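Local coordinates for protein UTP-glucose-1-phosphate uridylyltransferase 2 (Trypanosoma brucei, PDB 3GUE) that probably catalyses the reaction of UTP with alpha-D-glucose 1-phosphate that yields UDP-glucose and diphosphate, and binds UDP-glucose, at residues Y214-N219 and T303-I308. Residues are numbered along the deposited sequence; the frame is centred on the assembly and turned at random.
Sequences YMFISN and TNNIWI. With UPG (uridine-5'-diphosphate-glucose), chain C.
Strand 214-219 and residues 303-308 of strand 300-309 run antiparallel (axes at 168°), and four backbone hydrogen bonds join them in two reciprocal pairs: Met215 with Ile308 and Ile217 with Ile306, the shortest from Ile306 N to Ile217 O (2.7 Å). Beyond the Ile217-Ile306 pair, toward Thr303, a water takes over, accepting from Asn219 N and donating to Thr303 O and Asn305 OD1; Glu245 holds Asn305 ND2, and Thr303 OG1 accepts from Asn305 N in an ST turn. Nearer the ligand, Asn304 ND2 reaches an in-plane lone pair of Asn219 OD1 (2.9 Å), the amides 64° apart. This bond helps fix the amide flip of Asn219, whose ND2 donates to the glucose ring O5' of UDP-glucose at 2.9 Å. Apolar side chains meet on both faces. At the non-hydrogen-bonded pair, Phe216 CB makes a CH-pi contact over the six-membered ring of Trp307, 3.8 Å from its centroid; the rings cross obliquely (42° to the five-membered ring), Phe216 CD1 3.4 Å from Trp307 NE1. On the other face Ile308 CG1 packs against Met215 CB (3.8 Å). In the central mixed sheet of this GT-A-type fold, strand 77-83 flanks 214-219 and 242-248 flanks 300-309; helix 229-237 covers Tyr214 and Trp307.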
# COMPACT_ATOMS: atom_id res chain seq x y z
N TYR A 214 -0.88 -13.31 -16.80
CA TYR A 214 -1.00 -11.95 -16.28
C TYR A 214 -1.53 -11.91 -14.86
O TYR A 214 -2.43 -12.69 -14.48
CB TYR A 214 -1.90 -11.11 -17.20
CG TYR A 214 -1.27 -10.84 -18.54
CD1 TYR A 214 -0.31 -9.86 -18.69
CD2 TYR A 214 -1.62 -11.59 -19.67
CE1 TYR A 214 0.29 -9.59 -19.96
CE2 TYR A 214 -1.03 -11.34 -20.92
CZ TYR A 214 -0.09 -10.33 -21.05
OH TYR A 214 0.52 -10.09 -22.29
N MET A 215 -0.98 -10.98 -14.08
CA MET A 215 -1.39 -10.80 -12.72
C MET A 215 -1.68 -9.33 -12.43
O MET A 215 -0.83 -8.49 -12.66
CB MET A 215 -0.33 -11.31 -11.75
CG MET A 215 -0.65 -11.00 -10.30
SD MET A 215 0.50 -11.84 -9.19
CE MET A 215 0.08 -13.55 -9.48
N PHE A 216 -2.87 -9.08 -11.91
CA PHE A 216 -3.22 -7.78 -11.37
C PHE A 216 -3.04 -7.73 -9.84
O PHE A 216 -3.67 -8.51 -9.09
CB PHE A 216 -4.64 -7.38 -11.82
CG PHE A 216 -5.09 -6.04 -11.26
CD1 PHE A 216 -4.48 -4.86 -11.66
CD2 PHE A 216 -6.14 -5.98 -10.34
CE1 PHE A 216 -4.85 -3.64 -11.14
CE2 PHE A 216 -6.55 -4.73 -9.80
CZ PHE A 216 -5.90 -3.57 -10.21
N ILE A 217 -2.18 -6.81 -9.41
CA ILE A 217 -1.83 -6.62 -7.99
C ILE A 217 -2.23 -5.22 -7.55
O ILE A 217 -2.00 -4.25 -8.27
CB ILE A 217 -0.30 -6.77 -7.75
CG1 ILE A 217 0.32 -7.85 -8.63
CG2 ILE A 217 0.02 -7.00 -6.23
CD1 ILE A 217 1.85 -7.79 -8.63
N SER A 218 -2.81 -5.14 -6.36
CA SER A 218 -3.17 -3.88 -5.70
C SER A 218 -3.10 -3.98 -4.17
O SER A 218 -3.11 -5.09 -3.60
CB SER A 218 -4.59 -3.46 -6.12
OG SER A 218 -5.55 -4.40 -5.67
N ASN A 219 -3.04 -2.82 -3.52
CA ASN A 219 -3.00 -2.67 -2.10
C ASN A 219 -4.24 -3.21 -1.42
O ASN A 219 -5.36 -2.97 -1.89
CB ASN A 219 -2.81 -1.18 -1.74
CG ASN A 219 -1.38 -0.69 -1.98
OD1 ASN A 219 -0.45 -1.48 -2.19
ND2 ASN A 219 -1.20 0.63 -1.89
N THR A 303 -0.43 4.33 -7.68
CA THR A 303 -1.61 3.76 -7.03
C THR A 303 -1.26 2.40 -6.42
O THR A 303 -1.98 1.91 -5.56
CB THR A 303 -2.78 3.54 -8.00
OG1 THR A 303 -2.45 2.50 -8.92
CG2 THR A 303 -3.19 4.83 -8.77
N ASN A 304 -0.16 1.80 -6.89
CA ASN A 304 0.26 0.41 -6.58
C ASN A 304 -0.71 -0.65 -7.21
O ASN A 304 -0.63 -1.83 -6.90
CB ASN A 304 0.55 0.18 -5.07
CG ASN A 304 1.92 -0.56 -4.82
OD1 ASN A 304 2.82 -0.50 -5.66
ND2 ASN A 304 2.05 -1.25 -3.68
N ASN A 305 -1.63 -0.19 -8.06
CA ASN A 305 -2.36 -1.05 -8.98
C ASN A 305 -1.35 -1.37 -10.10
O ASN A 305 -1.12 -0.53 -11.00
CB ASN A 305 -3.57 -0.32 -9.63
CG ASN A 305 -4.63 0.17 -8.60
OD1 ASN A 305 -4.70 -0.26 -7.45
ND2 ASN A 305 -5.46 1.09 -9.06
N ILE A 306 -0.76 -2.57 -10.05
CA ILE A 306 0.28 -2.98 -11.01
C ILE A 306 -0.06 -4.29 -11.72
O ILE A 306 -0.37 -5.28 -11.08
CB ILE A 306 1.67 -3.20 -10.31
CG1 ILE A 306 2.06 -2.04 -9.37
CG2 ILE A 306 2.74 -3.50 -11.33
CD1 ILE A 306 2.22 -0.73 -10.07
N TRP A 307 0.05 -4.26 -13.05
CA TRP A 307 -0.07 -5.45 -13.90
C TRP A 307 1.30 -6.02 -14.25
O TRP A 307 2.18 -5.31 -14.77
CB TRP A 307 -0.74 -5.11 -15.21
CG TRP A 307 -2.25 -4.91 -15.16
CD1 TRP A 307 -2.92 -3.75 -14.93
CD2 TRP A 307 -3.25 -5.92 -15.38
NE1 TRP A 307 -4.27 -3.96 -14.98
CE2 TRP A 307 -4.50 -5.29 -15.24
CE3 TRP A 307 -3.20 -7.29 -15.65
CZ2 TRP A 307 -5.71 -5.98 -15.37
CZ3 TRP A 307 -4.42 -7.99 -15.79
CH2 TRP A 307 -5.65 -7.32 -15.65
N ILE A 308 1.44 -7.31 -14.03
CA ILE A 308 2.65 -7.98 -14.47
C ILE A 308 2.34 -9.12 -15.44
O ILE A 308 1.30 -9.79 -15.34
CB ILE A 308 3.57 -8.41 -13.27
CG1 ILE A 308 2.86 -9.41 -12.37
CG2 ILE A 308 4.10 -7.14 -12.46
CD1 ILE A 308 3.83 -10.08 -11.33
N1 UPG C . 2.38 -4.99 2.40
C2 UPG C . 2.71 -6.35 2.23
N3 UPG C . 3.98 -6.74 2.63
C4 UPG C . 4.90 -5.88 3.17
C5 UPG C . 4.59 -4.53 3.32
C6 UPG C . 3.33 -4.07 2.94
O2 UPG C . 1.95 -7.21 1.78
O4 UPG C . 6.00 -6.35 3.51
C1C UPG C . 1.02 -4.51 1.98
C2C UPG C . 0.19 -3.63 2.92
O2C UPG C . -0.50 -4.44 3.89
C3C UPG C . -0.79 -3.02 1.92
C4C UPG C . 0.10 -2.78 0.71
O4C UPG C . 1.24 -3.67 0.83
O3C UPG C . -1.76 -4.00 1.57
C5C UPG C . 0.64 -1.32 0.67
O5C UPG C . 1.54 -1.02 1.70
PA UPG C . 1.50 0.41 2.46
O1A UPG C . 0.06 0.62 2.79
O2A UPG C . 2.51 0.49 3.53
O3A UPG C . 1.87 1.44 1.24
PB UPG C . 3.35 1.96 0.80
O1B UPG C . 4.20 0.77 0.59
O2B UPG C . 3.83 3.06 1.69
O3B UPG C . 2.95 2.69 -0.57
C1' UPG C . 2.44 1.87 -1.69
C2' UPG C . 3.36 2.03 -2.89
C3' UPG C . 3.42 3.52 -3.22
C4' UPG C . 2.01 4.01 -3.57
C5' UPG C . 1.04 3.73 -2.40
C6' UPG C . -0.39 3.91 -2.84
O2' UPG C . 4.69 1.55 -2.59
O3' UPG C . 4.35 3.72 -4.27
O4' UPG C . 2.02 5.40 -3.87
O5' UPG C . 1.10 2.35 -1.93
O6' UPG C . -1.23 4.03 -1.69
O HOH W 1 -3.28 -0.54 -4.88